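Local coordinates for protein putative uronate isomerase (Thermotoga maritima, PDB 4NAR) that may act as a lactate racemase-like enzyme, although it also goes as a putative uronate isomerase and its activity is not established, at residues Arg41-His46 against Glu82-Ile87; Val34-Tyr39 against Thr66-Gly71; Ile327-Lys332 against Arg387-Gly392; Ile354-Ala359 against Phe373-Ala378; Glu155-Ser160 against Pro198-Ile203. All blocks are in the same frame, centred on the assembly; numbering follows the deposited sequence.

Contact 1 (Arg41-His46 against Glu82-Ile87); sequences RVDFTH and EKKLGI. With ACT (acetate ion), chain E; SO4 (sulfate ion), chain C.
Lys84 reaches from the last turn of helix 78-85 across Thr45 and sets its ammonium on the backbone of the loop that leads into helix 45-58. The tight part is here: Lys84 CD lies 3.5 Å from Thr45 CB, and NZ donates to Arg41 O at 2.9 Å, in the carbonyl plane. The same NZ also bonds Asp38 O and a water shared with Asp43. Asp43 OD1 forms an Asx turn, taking Thr45 N at 2.9 Å and Thr45 OG1 at 2.5 Å, both from one face of its carboxylate. The outer side is looser. His46 touches Lys84 O and Gly86 N through CB, while its ring points off into the exposed side. Arg41 also turns from the helix; its NH2 grips sulfate O1 at 2.5 Å and acetate O at 2.6 Å, ions probably from the crystallisation liquor. With Asp43 OD1 4.3 Å from Lys84 NZ, short of a salt bridge, the buried ammonium is held chiefly by neutral oxygens, and the nearby carboxylate probably favours its charge.

Contact 2 (Val34-Tyr39 against Thr66-Gly71); sequences VVHTDY and TLNASG
His36 and Asn68 meet at the ends of two neighbouring parallel strands, 31-36 and 63-68, which helix 45-58 joins in a beta-alpha-beta unit. Three backbone bonds tie the strands: Leu67 N to Val34 O, His36 N to Leu67 O and Ala69 N to His36 O, the last at 2.8 Å. On one face of the sheet Val35 and Leu67 lie side by side, CG2 to CB 4.0 Å, and Val35 CG1 reaches Ala69 CB. The other face carries the His36 ring. CG lies between the backbone N and the carbonyl carbon (chi1 56°), and the imidazole lies against the neighbouring strand: Leu67 O sits above one face, toward the rim, and Asn68 CA makes a CH-pi contact 3.9 Å from the centroid.

Both ring nitrogens are engaged, which fixes the ring's rotation. ND1 donates to Thr37 O at 2.8 Å, nearly in the ring plane, and NE2 shares a hydrogen bond with Thr66 OG1 at 3.2 Å. Farther out, Phe81 of helix 78-85 meets the ring nearly at right angles. A water joins Asn68 ND2 to Asp38 OD2, an oxygen that also accepts from His73 ND1. The buried Asn68 OD1 finds no polar partner in the model and rests 3.0 Å from Asp38 CB.

Contact 3 (Ile327-Lys332 against Arg387-Gly392); sequences IGYHCK and RAVNLG
Gly328 and Val389 bring their backbones together, CA to CA 4.1 Å, where two chain turns leave their helices, and Tyr329 N donates to Val389 O at 2.8 Å. The turn on the Asn390 side is a Schellman motif ending helix 383-388, with Asn390 at the positive-phi C-prime position; Gly328, also at positive phi, is the first residue to leave helix 318-327. Asn390 then uses its side chain as a second clamp. ND2 gives a straight bond to Tyr329 O, 2.9 Å long with an N-H...O angle of 167°, the acceptor lying in the amide plane. The N-H and the C=O of Tyr329 are thus both bonded to the turn opposite. The Asn390 and His330 side chains cross at about a right angle, yet amide and imidazole planes are only 22° apart; His330 ND1 itself is bonded to Glu369.

Next to this polar pair the phenol ring of Tyr329 is packed on two sides. Val389 lies alongside it, CG2 to CD2 3.9 Å, with Val389 O at the ring edge. The ring's hydroxyl is tied to His352 of helix 347-357. Leu391 reaches the tyrosine with both methyls: CD1 rests 3.5 Å from Tyr329 CB, and CD2 sits over the ring face, 3.8 Å from the centroid.

Contact 4 (Ile354-Ala359 against Phe373-Ala378); sequences INVRGA and FDVILA
Arg357 carries the polar side of this contact, bonding to the strand backbone at Phe373. NH1 donates to Phe373 O at 2.8 Å with an N-H...O angle of 169°, the oxygen nearly in the guanidinium plane; NH2 adds a weak bond of 3.5 Å to that same Phe373 O. CG stands anti to the backbone N (chi1 -163°) and the chain bends at chi2; although CB points away from the strand, the guanidinium lies against it. Of the charged pair, Asp374 OD2 lies 3.9 Å from Arg357 NH2, well out of the guanidinium plane, a long salt bridge of charge attraction alone. Phe371 makes a cation-pi contact with the same arginine.

Helix 347-357 here packs on strand 373-379 of the five-stranded parallel sheet, with Gly358 leaving the helix at positive phi.

The apolar contacts involve Val356 in the last turn and Gly358 just after it. Val356 and Val375 cross at about a right angle, CG1 to CG1 4.1 Å. Phe373 CZ comes within 3.8 Å of Gly358 CA, where the glycine has no side chain to get in the way.

Water completes the set: one molecule, centred over a face of the Phe373 ring, lies within hydrogen-bonding distance of Arg357 O and Ala359 O and accepts from Phe373 N at 3.2 Å.

Contact 5 (Glu155-Ser160 against Pro198-Ile203); sequences ESTGFS and PARKII
Arg200 and Thr157 cross obliquely where the first turn of helix 198-213 packs against the loop and the short strand 158-159, which pairs with 153-154 in a small antiparallel hairpin. The arginine comes from the helix flank with a chain bent at chi2 and chi3. Its CD passes 3.2 Å from Thr157 O, and the guanidinium presents its edge to the loop, with Thr157 O and Phe159 O both near its plane. NH1 approaches Phe159 O to 2.6 Å. The other terminal nitrogen, NH2, is hydrogen-bonded to Gly161 O just beyond the loop, and Tyr249 of helix 241-259 makes a cation-pi contact with the group, so the charge sits among backbone oxygens and an aromatic ring.

Thr157 turns its two branches to different tasks. OG1 lies between the backbone N and the carbonyl carbon (chi1 61°) and donates to Phe159 O at 2.6 Å, from above the carbonyl plane, fastening the turn around Gly158. CG2 faces the helix and meets Ile203 CD1 at 3.7 Å, the two side chains crossing at about a right angle. One turn earlier Ala199 points its methyl at the loop; its other neighbours include Phe179 of helix 173-186. At the closest point of that packing, Ala199 CB lies 3.2 Å from Ser156 O.

Contacts 1 and 2 interlock, with centres 10 Å apart: Lys84 NZ reaches Asp38 O at 2.7 Å and Asp43 OD2 reaches Thr37 OG1 at 2.8 Å, so the loop after strand 31-36 is held by both. Contacts 3 and 4 form a second pair, centres 8 Å apart, on the opposite side of the chain's centre; Gly392 N lies 2.9 Å from Val375 O, probably hydrogen-bonded. Contact 5 lies between, touching contact 1 through Arg41 and Ser160 and contact 4 through Asn355 and Ser156. The acetate and sulfate lie by Arg41, Thr37, Asp38 and Ser160, where contacts 1, 2 and 5 converge; such ions may mark a pocket.

Contact 1 (Arg41-His46 against Glu82-Ile87)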
# COMPACT_ATOMS: atom_id res chain seq x y z
N ARG A 41 4.46 4.28 -5.39
CA ARG A 41 3.65 3.61 -6.42
C ARG A 41 4.10 3.95 -7.83
O ARG A 41 4.02 5.11 -8.27
CB ARG A 41 2.18 3.97 -6.27
CG ARG A 41 1.57 3.53 -4.95
CD ARG A 41 1.22 2.05 -5.00
NE ARG A 41 0.40 1.69 -3.86
CZ ARG A 41 -0.93 1.79 -3.82
NH1 ARG A 41 -1.61 2.23 -4.88
NH2 ARG A 41 -1.58 1.43 -2.71
N VAL A 42 4.59 2.94 -8.55
CA VAL A 42 4.91 3.11 -9.96
C VAL A 42 3.66 2.77 -10.79
O VAL A 42 3.27 1.59 -10.89
CB VAL A 42 6.14 2.27 -10.38
CG1 VAL A 42 6.66 2.68 -11.77
CG2 VAL A 42 7.25 2.43 -9.33
N ASP A 43 3.05 3.80 -11.37
CA ASP A 43 1.78 3.65 -12.08
C ASP A 43 1.69 4.70 -13.18
O ASP A 43 2.69 5.36 -13.48
CB ASP A 43 0.60 3.76 -11.10
CG ASP A 43 0.60 5.07 -10.28
OD1 ASP A 43 0.91 6.18 -10.82
OD2 ASP A 43 0.25 5.00 -9.07
N PHE A 44 0.50 4.90 -13.75
CA PHE A 44 0.36 5.90 -14.81
C PHE A 44 -0.42 7.17 -14.39
O PHE A 44 -1.06 7.83 -15.23
CB PHE A 44 -0.16 5.29 -16.13
CG PHE A 44 -1.49 4.58 -16.00
CD1 PHE A 44 -2.67 5.21 -16.38
CD2 PHE A 44 -1.56 3.29 -15.52
CE1 PHE A 44 -3.90 4.55 -16.27
CE2 PHE A 44 -2.78 2.62 -15.41
CZ PHE A 44 -3.95 3.25 -15.79
N THR A 45 -0.33 7.51 -13.10
CA THR A 45 -0.94 8.74 -12.59
C THR A 45 -0.68 9.94 -13.49
O THR A 45 -1.61 10.70 -13.81
CB THR A 45 -0.41 9.11 -11.19
OG1 THR A 45 -0.71 8.05 -10.26
CG2 THR A 45 -1.03 10.42 -10.73
N HIS A 46 0.57 10.10 -13.91
CA HIS A 46 0.99 11.24 -14.71
C HIS A 46 0.14 11.44 -15.98
O HIS A 46 -0.14 12.58 -16.35
CB HIS A 46 2.49 11.18 -15.04
CG HIS A 46 2.87 10.05 -15.97
ND1 HIS A 46 3.36 10.27 -17.23
CD2 HIS A 46 2.87 8.71 -15.78
CE1 HIS A 46 3.64 9.10 -17.81
NE2 HIS A 46 3.35 8.15 -16.95
N GLU A 82 5.74 16.75 -9.10
CA GLU A 82 5.84 17.05 -10.52
C GLU A 82 5.97 15.77 -11.34
O GLU A 82 5.24 15.58 -12.31
CB GLU A 82 7.05 17.93 -10.81
CG GLU A 82 6.99 19.30 -10.16
CD GLU A 82 8.17 20.18 -10.56
OE1 GLU A 82 9.19 20.18 -9.83
OE2 GLU A 82 8.10 20.86 -11.60
N LYS A 83 6.90 14.91 -10.94
CA LYS A 83 7.10 13.64 -11.63
C LYS A 83 5.84 12.78 -11.58
O LYS A 83 5.42 12.21 -12.59
CB LYS A 83 8.31 12.87 -11.06
CG LYS A 83 8.43 11.43 -11.61
CD LYS A 83 9.85 10.89 -11.60
CE LYS A 83 10.36 10.59 -10.18
NZ LYS A 83 11.70 9.91 -10.18
N LYS A 84 5.22 12.70 -10.41
CA LYS A 84 4.03 11.87 -10.22
C LYS A 84 2.83 12.35 -11.03
O LYS A 84 2.06 11.54 -11.58
CB LYS A 84 3.66 11.81 -8.73
CG LYS A 84 2.34 11.11 -8.46
CD LYS A 84 2.34 9.70 -9.04
CE LYS A 84 2.31 8.68 -7.94
NZ LYS A 84 3.53 7.91 -7.85
N LEU A 85 2.66 13.66 -11.11
CA LEU A 85 1.44 14.21 -11.69
C LEU A 85 1.62 14.59 -13.16
O LEU A 85 0.63 14.67 -13.91
CB LEU A 85 0.99 15.42 -10.87
CG LEU A 85 0.65 15.05 -9.42
CD1 LEU A 85 0.29 16.27 -8.55
CD2 LEU A 85 -0.48 13.99 -9.40
N GLY A 86 2.88 14.79 -13.55
CA GLY A 86 3.20 15.32 -14.86
C GLY A 86 2.76 16.77 -14.96
O GLY A 86 2.39 17.26 -16.03
N ILE A 87 2.78 17.47 -13.82
CA ILE A 87 2.39 18.88 -13.77
C ILE A 87 3.53 19.71 -13.14
O ILE A 87 4.12 19.29 -12.14
CB ILE A 87 1.10 19.07 -12.94
CG1 ILE A 87 -0.01 18.14 -13.46
CG2 ILE A 87 0.65 20.52 -12.95
CD1 ILE A 87 -1.36 18.30 -12.73
C ACT E . -3.96 3.12 -3.10
O ACT E . -4.15 1.98 -2.64
OXT ACT E . -4.39 3.29 -4.25
CH3 ACT E . -3.25 4.18 -2.30
S SO4 C . 1.09 0.38 -0.36
O1 SO4 C . -0.29 0.33 -0.87
O2 SO4 C . 1.52 1.78 -0.22
O3 SO4 C . 1.22 -0.28 0.95
O4 SO4 C . 1.95 -0.30 -1.34
O HOH W 1 3.47 6.87 -10.64

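Contact 2 (Val34-Tyr39 against Thr66-Gly71)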
# COMPACT_ATOMS: atom_id res chain seq x y z
N VAL A 34 -7.10 16.88 -6.01
CA VAL A 34 -6.67 15.59 -6.53
C VAL A 34 -5.84 14.86 -5.49
O VAL A 34 -4.74 15.30 -5.11
CB VAL A 34 -5.87 15.72 -7.87
CG1 VAL A 34 -5.37 14.34 -8.34
CG2 VAL A 34 -6.73 16.37 -8.94
N VAL A 35 -6.38 13.74 -5.02
CA VAL A 35 -5.69 12.85 -4.09
C VAL A 35 -5.01 11.75 -4.92
O VAL A 35 -5.66 11.09 -5.75
CB VAL A 35 -6.69 12.26 -3.04
CG1 VAL A 35 -5.97 11.32 -2.09
CG2 VAL A 35 -7.37 13.38 -2.25
N HIS A 36 -3.70 11.57 -4.72
CA HIS A 36 -2.89 10.68 -5.56
C HIS A 36 -1.97 9.79 -4.74
O HIS A 36 -1.75 10.05 -3.55
CB HIS A 36 -2.03 11.50 -6.55
CG HIS A 36 -1.15 12.52 -5.87
ND1 HIS A 36 0.11 12.22 -5.41
CD2 HIS A 36 -1.37 13.82 -5.57
CE1 HIS A 36 0.63 13.30 -4.85
NE2 HIS A 36 -0.24 14.28 -4.94
N THR A 37 -1.44 8.75 -5.39
CA THR A 37 -0.46 7.85 -4.79
C THR A 37 0.89 8.55 -4.66
O THR A 37 1.10 9.64 -5.24
CB THR A 37 -0.30 6.56 -5.65
OG1 THR A 37 0.17 6.90 -6.97
CG2 THR A 37 -1.64 5.82 -5.79
N ASP A 38 1.82 7.93 -3.93
CA ASP A 38 3.11 8.59 -3.68
C ASP A 38 4.24 7.96 -4.50
O ASP A 38 3.98 7.10 -5.35
CB ASP A 38 3.44 8.63 -2.18
CG ASP A 38 3.62 7.23 -1.58
OD1 ASP A 38 3.41 6.25 -2.34
OD2 ASP A 38 3.96 7.11 -0.37
N TYR A 39 5.48 8.40 -4.24
CA TYR A 39 6.66 7.97 -5.02
C TYR A 39 6.81 6.45 -4.96
O TYR A 39 7.53 5.84 -5.76
CB TYR A 39 7.94 8.64 -4.47
CG TYR A 39 8.37 8.06 -3.12
CD1 TYR A 39 7.81 8.51 -1.93
CD2 TYR A 39 9.32 7.03 -3.05
CE1 TYR A 39 8.18 7.97 -0.72
CE2 TYR A 39 9.70 6.49 -1.83
CZ TYR A 39 9.13 6.96 -0.67
OH TYR A 39 9.49 6.42 0.56
N THR A 66 -3.51 19.41 -4.78
CA THR A 66 -3.24 17.97 -4.73
C THR A 66 -2.86 17.51 -3.33
O THR A 66 -2.34 18.29 -2.53
CB THR A 66 -2.17 17.52 -5.77
OG1 THR A 66 -0.87 17.41 -5.13
CG2 THR A 66 -2.14 18.50 -6.97
N LEU A 67 -3.14 16.24 -3.05
CA LEU A 67 -2.88 15.66 -1.73
C LEU A 67 -2.20 14.31 -1.95
O LEU A 67 -2.73 13.42 -2.64
CB LEU A 67 -4.17 15.46 -0.93
CG LEU A 67 -4.23 15.66 0.60
CD1 LEU A 67 -5.35 14.83 1.19
CD2 LEU A 67 -2.91 15.38 1.33
N ASN A 68 -1.02 14.19 -1.36
CA ASN A 68 -0.27 12.96 -1.41
C ASN A 68 -0.84 11.97 -0.40
O ASN A 68 -0.72 12.18 0.81
CB ASN A 68 1.19 13.25 -1.07
CG ASN A 68 2.05 12.00 -1.13
OD1 ASN A 68 2.18 11.37 -2.19
ND2 ASN A 68 2.65 11.64 0.01
N ALA A 69 -1.44 10.89 -0.90
CA ALA A 69 -1.94 9.83 -0.02
C ALA A 69 -0.76 9.02 0.53
O ALA A 69 -0.49 7.90 0.06
CB ALA A 69 -2.93 8.92 -0.75
N SER A 70 -0.08 9.57 1.53
CA SER A 70 1.18 8.99 2.02
C SER A 70 1.05 7.72 2.89
O SER A 70 1.97 6.88 2.93
CB SER A 70 1.94 10.04 2.84
OG SER A 70 1.32 10.22 4.11
N GLY A 71 -0.06 7.59 3.60
CA GLY A 71 -0.09 6.65 4.71
C GLY A 71 0.98 7.07 5.72
O GLY A 71 1.13 8.26 6.01
O HOH W 2 4.64 9.64 0.46
O HOH W 3 0.27 5.62 -2.27

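Contact 3 (Ile327-Lys332 against Arg387-Gly392)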
# COMPACT_ATOMS: atom_id res chain seq x y z
N ILE A 327 11.45 -4.34 18.74
CA ILE A 327 10.81 -5.65 18.73
C ILE A 327 11.52 -6.65 17.79
O ILE A 327 11.60 -7.84 18.08
CB ILE A 327 9.29 -5.54 18.41
CG1 ILE A 327 8.56 -6.84 18.77
CG2 ILE A 327 9.03 -5.10 16.95
CD1 ILE A 327 7.12 -6.85 18.31
N GLY A 328 12.04 -6.16 16.66
CA GLY A 328 12.67 -7.04 15.68
C GLY A 328 11.66 -7.95 14.98
O GLY A 328 10.44 -7.91 15.26
N TYR A 329 12.17 -8.80 14.09
CA TYR A 329 11.28 -9.56 13.22
C TYR A 329 11.02 -10.98 13.72
O TYR A 329 11.94 -11.79 13.83
CB TYR A 329 11.83 -9.56 11.80
CG TYR A 329 11.74 -8.20 11.12
CD1 TYR A 329 10.63 -7.86 10.36
CD2 TYR A 329 12.77 -7.27 11.25
CE1 TYR A 329 10.53 -6.61 9.73
CE2 TYR A 329 12.69 -6.03 10.62
CZ TYR A 329 11.57 -5.71 9.86
OH TYR A 329 11.46 -4.47 9.24
N HIS A 330 9.75 -11.27 14.00
CA HIS A 330 9.37 -12.52 14.65
C HIS A 330 8.01 -13.02 14.16
O HIS A 330 7.29 -12.28 13.49
CB HIS A 330 9.28 -12.31 16.16
CG HIS A 330 10.55 -11.83 16.79
ND1 HIS A 330 11.48 -12.69 17.33
CD2 HIS A 330 11.03 -10.57 16.99
CE1 HIS A 330 12.49 -11.99 17.83
NE2 HIS A 330 12.24 -10.71 17.63
N CYS A 331 7.68 -14.26 14.53
CA CYS A 331 6.43 -14.89 14.12
C CYS A 331 5.27 -14.35 14.96
O CYS A 331 5.48 -13.66 15.97
CB CYS A 331 6.51 -16.42 14.27
SG CYS A 331 6.59 -17.02 16.01
N LYS A 332 4.06 -14.68 14.53
CA LYS A 332 2.85 -14.14 15.14
C LYS A 332 2.74 -14.46 16.62
O LYS A 332 2.38 -13.58 17.42
CB LYS A 332 1.60 -14.64 14.42
CG LYS A 332 0.38 -13.76 14.68
CD LYS A 332 -0.91 -14.55 14.55
CE LYS A 332 -1.00 -15.24 13.21
NZ LYS A 332 -2.42 -15.54 12.84
N ARG A 387 21.13 -8.69 12.00
CA ARG A 387 20.89 -9.79 12.92
C ARG A 387 20.29 -9.25 14.23
O ARG A 387 19.46 -9.93 14.85
CB ARG A 387 22.12 -10.68 13.13
CG ARG A 387 23.18 -10.20 14.08
CD ARG A 387 24.01 -11.39 14.58
NE ARG A 387 24.89 -11.93 13.54
CZ ARG A 387 26.21 -11.78 13.52
NH1 ARG A 387 26.82 -11.12 14.50
NH2 ARG A 387 26.94 -12.30 12.54
N ALA A 388 20.66 -8.02 14.58
CA ALA A 388 20.05 -7.29 15.69
C ALA A 388 18.52 -7.30 15.63
O ALA A 388 17.85 -7.35 16.67
CB ALA A 388 20.57 -5.84 15.74
N VAL A 389 17.96 -7.25 14.42
CA VAL A 389 16.50 -7.23 14.24
C VAL A 389 16.01 -8.59 13.80
O VAL A 389 14.87 -8.73 13.30
CB VAL A 389 16.04 -6.12 13.24
CG1 VAL A 389 16.49 -4.75 13.75
CG2 VAL A 389 16.57 -6.39 11.79
N ASN A 390 16.88 -9.59 13.96
CA ASN A 390 16.51 -11.00 13.71
C ASN A 390 16.32 -11.37 12.22
O ASN A 390 15.57 -12.30 11.88
CB ASN A 390 15.27 -11.37 14.52
CG ASN A 390 15.26 -12.83 14.93
OD1 ASN A 390 16.32 -13.40 15.25
ND2 ASN A 390 14.07 -13.46 14.90
N LEU A 391 17.02 -10.66 11.35
CA LEU A 391 16.99 -10.93 9.91
C LEU A 391 18.38 -11.41 9.41
O LEU A 391 19.40 -11.14 10.05
CB LEU A 391 16.55 -9.67 9.15
CG LEU A 391 15.12 -9.60 8.61
CD1 LEU A 391 14.14 -10.46 9.40
CD2 LEU A 391 14.60 -8.14 8.50
N GLY A 392 18.40 -12.10 8.27
CA GLY A 392 19.65 -12.52 7.66
C GLY A 392 20.34 -11.40 6.89
O GLY A 392 19.78 -10.29 6.75

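Contact 4 (Ile354-Ala359 against Phe373-Ala378)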
# COMPACT_ATOMS: atom_id res chain seq x y z
N ILE A 354 5.53 -9.25 11.78
CA ILE A 354 4.99 -10.57 11.48
C ILE A 354 4.87 -10.76 9.98
O ILE A 354 5.23 -11.82 9.44
CB ILE A 354 3.59 -10.76 12.09
CG1 ILE A 354 3.63 -10.55 13.61
CG2 ILE A 354 3.02 -12.14 11.72
CD1 ILE A 354 2.23 -10.44 14.27
N ASN A 355 4.33 -9.74 9.31
CA ASN A 355 4.17 -9.77 7.87
C ASN A 355 5.47 -10.11 7.13
O ASN A 355 5.49 -10.98 6.24
CB ASN A 355 3.60 -8.43 7.39
CG ASN A 355 2.09 -8.33 7.60
OD1 ASN A 355 1.39 -9.36 7.64
ND2 ASN A 355 1.58 -7.09 7.71
N VAL A 356 6.55 -9.43 7.50
CA VAL A 356 7.85 -9.71 6.92
C VAL A 356 8.39 -11.11 7.29
O VAL A 356 8.80 -11.88 6.40
CB VAL A 356 8.90 -8.66 7.31
CG1 VAL A 356 10.29 -9.09 6.81
CG2 VAL A 356 8.52 -7.27 6.76
N ARG A 357 8.36 -11.44 8.58
CA ARG A 357 9.03 -12.66 9.05
C ARG A 357 8.35 -13.95 8.56
O ARG A 357 9.02 -14.96 8.29
CB ARG A 357 9.19 -12.68 10.57
CG ARG A 357 10.22 -13.72 11.02
CD ARG A 357 11.61 -13.35 10.46
NE ARG A 357 12.62 -14.41 10.60
CZ ARG A 357 12.72 -15.48 9.79
NH1 ARG A 357 11.86 -15.66 8.79
NH2 ARG A 357 13.69 -16.37 9.99
N GLY A 358 7.02 -13.90 8.43
CA GLY A 358 6.27 -15.05 7.96
C GLY A 358 5.92 -16.06 9.04
O GLY A 358 6.08 -15.80 10.24
N ALA A 359 5.43 -17.22 8.61
CA ALA A 359 5.00 -18.28 9.50
C ALA A 359 6.15 -18.80 10.36
O ALA A 359 7.31 -18.80 9.93
CB ALA A 359 4.40 -19.44 8.70
N PHE A 373 10.57 -20.16 6.70
CA PHE A 373 11.60 -19.74 5.74
C PHE A 373 12.52 -18.67 6.33
O PHE A 373 12.22 -18.11 7.38
CB PHE A 373 10.98 -19.29 4.40
CG PHE A 373 9.90 -18.25 4.54
CD1 PHE A 373 8.55 -18.62 4.46
CD2 PHE A 373 10.22 -16.91 4.76
CE1 PHE A 373 7.54 -17.67 4.59
CE2 PHE A 373 9.21 -15.94 4.89
CZ PHE A 373 7.87 -16.33 4.80
N ASP A 374 13.63 -18.39 5.65
CA ASP A 374 14.55 -17.33 6.09
C ASP A 374 14.34 -16.06 5.25
O ASP A 374 14.02 -16.13 4.07
CB ASP A 374 16.00 -17.80 5.97
CG ASP A 374 16.97 -16.97 6.81
OD1 ASP A 374 18.17 -17.34 6.88
OD2 ASP A 374 16.55 -15.94 7.40
N VAL A 375 14.49 -14.90 5.88
CA VAL A 375 14.39 -13.61 5.18
C VAL A 375 15.72 -12.88 5.29
O VAL A 375 16.19 -12.58 6.39
CB VAL A 375 13.31 -12.68 5.79
CG1 VAL A 375 13.30 -11.34 5.05
CG2 VAL A 375 11.94 -13.36 5.78
N ILE A 376 16.32 -12.59 4.14
CA ILE A 376 17.66 -12.00 4.15
C ILE A 376 17.64 -10.61 3.53
O ILE A 376 17.03 -10.39 2.48
CB ILE A 376 18.65 -12.93 3.42
CG1 ILE A 376 18.76 -14.25 4.18
CG2 ILE A 376 20.03 -12.26 3.27
CD1 ILE A 376 18.70 -15.49 3.28
N LEU A 377 18.29 -9.67 4.22
CA LEU A 377 18.43 -8.32 3.72
C LEU A 377 19.76 -8.18 2.98
O LEU A 377 20.84 -8.29 3.59
CB LEU A 377 18.37 -7.31 4.86
CG LEU A 377 17.02 -7.09 5.56
CD1 LEU A 377 17.00 -5.76 6.38
CD2 LEU A 377 15.88 -7.13 4.55
N ALA A 378 19.69 -7.96 1.67
CA ALA A 378 20.88 -7.64 0.88
C ALA A 378 20.84 -6.15 0.52
O ALA A 378 20.52 -5.77 -0.62
CB ALA A 378 20.96 -8.50 -0.38
O HOH W 4 8.90 -17.88 8.10

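Contact 5 (Glu155-Ser160 against Pro198-Ile203)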
# COMPACT_ATOMS: atom_id res chain seq x y z
N GLU A 155 -0.77 -7.11 0.83
CA GLU A 155 -0.54 -7.95 2.01
C GLU A 155 -1.46 -7.63 3.20
O GLU A 155 -1.62 -8.48 4.09
CB GLU A 155 0.92 -7.82 2.47
CG GLU A 155 1.27 -6.43 3.03
CD GLU A 155 1.55 -5.39 1.92
OE1 GLU A 155 1.37 -5.71 0.70
OE2 GLU A 155 1.95 -4.24 2.25
N SER A 156 -2.03 -6.43 3.24
CA SER A 156 -2.89 -6.01 4.36
C SER A 156 -4.36 -5.81 3.96
O SER A 156 -5.25 -5.95 4.80
CB SER A 156 -2.39 -4.72 5.02
OG SER A 156 -1.08 -4.87 5.54
N THR A 157 -4.62 -5.47 2.71
CA THR A 157 -5.99 -5.18 2.28
C THR A 157 -6.51 -6.08 1.16
O THR A 157 -7.42 -5.68 0.44
CB THR A 157 -6.13 -3.71 1.83
OG1 THR A 157 -5.26 -3.47 0.71
CG2 THR A 157 -5.76 -2.76 2.97
N GLY A 158 -5.92 -7.27 1.01
CA GLY A 158 -6.26 -8.19 -0.07
C GLY A 158 -5.82 -7.64 -1.42
O GLY A 158 -4.99 -8.23 -2.11
N PHE A 159 -6.38 -6.49 -1.78
CA PHE A 159 -5.97 -5.75 -2.97
C PHE A 159 -5.81 -4.29 -2.56
O PHE A 159 -6.40 -3.88 -1.56
CB PHE A 159 -7.05 -5.85 -4.07
CG PHE A 159 -7.06 -7.18 -4.79
CD1 PHE A 159 -6.22 -7.41 -5.88
CD2 PHE A 159 -7.89 -8.23 -4.34
CE1 PHE A 159 -6.21 -8.65 -6.54
CE2 PHE A 159 -7.88 -9.49 -5.00
CZ PHE A 159 -7.04 -9.69 -6.10
N SER A 160 -5.01 -3.52 -3.30
CA SER A 160 -4.95 -2.07 -3.08
C SER A 160 -5.99 -1.37 -3.96
O SER A 160 -6.69 -2.02 -4.74
CB SER A 160 -3.56 -1.51 -3.42
OG SER A 160 -3.22 -1.82 -4.76
N PRO A 198 -11.12 -8.79 6.60
CA PRO A 198 -11.42 -7.87 7.72
C PRO A 198 -11.02 -6.40 7.50
O PRO A 198 -11.81 -5.51 7.84
CB PRO A 198 -10.62 -8.45 8.89
CG PRO A 198 -10.47 -9.90 8.56
CD PRO A 198 -10.35 -9.97 7.06
N ALA A 199 -9.81 -6.16 6.99
CA ALA A 199 -9.32 -4.79 6.78
C ALA A 199 -10.19 -4.03 5.78
O ALA A 199 -10.49 -2.85 5.96
CB ALA A 199 -7.87 -4.80 6.28
N ARG A 200 -10.60 -4.74 4.73
CA ARG A 200 -11.48 -4.18 3.72
C ARG A 200 -12.87 -3.84 4.36
O ARG A 200 -13.46 -2.78 4.09
CB ARG A 200 -11.56 -5.20 2.57
CG ARG A 200 -11.53 -4.64 1.16
CD ARG A 200 -10.18 -4.02 0.72
NE ARG A 200 -10.47 -2.72 0.12
CZ ARG A 200 -9.67 -2.01 -0.69
NH1 ARG A 200 -8.47 -2.44 -1.06
NH2 ARG A 200 -10.12 -0.84 -1.12
N LYS A 201 -13.36 -4.69 5.26
CA LYS A 201 -14.59 -4.37 6.02
C LYS A 201 -14.45 -3.11 6.88
O LYS A 201 -15.36 -2.26 6.90
CB LYS A 201 -15.01 -5.53 6.92
CG LYS A 201 -15.66 -6.69 6.18
CD LYS A 201 -15.90 -7.87 7.13
CE LYS A 201 -16.78 -8.94 6.49
NZ LYS A 201 -16.06 -9.57 5.36
N ILE A 202 -13.34 -3.01 7.61
CA ILE A 202 -13.06 -1.84 8.46
C ILE A 202 -12.95 -0.57 7.61
O ILE A 202 -13.53 0.48 7.94
CB ILE A 202 -11.73 -2.03 9.23
CG1 ILE A 202 -11.88 -3.13 10.28
CG2 ILE A 202 -11.29 -0.74 9.90
CD1 ILE A 202 -10.56 -3.50 10.96
N ILE A 203 -12.21 -0.67 6.51
CA ILE A 203 -11.99 0.44 5.61
C ILE A 203 -13.30 0.96 5.04
O ILE A 203 -13.53 2.18 5.00
CB ILE A 203 -11.01 0.05 4.46
CG1 ILE A 203 -9.57 0.02 4.99
CG2 ILE A 203 -11.13 1.01 3.27
CD1 ILE A 203 -8.57 -0.52 3.99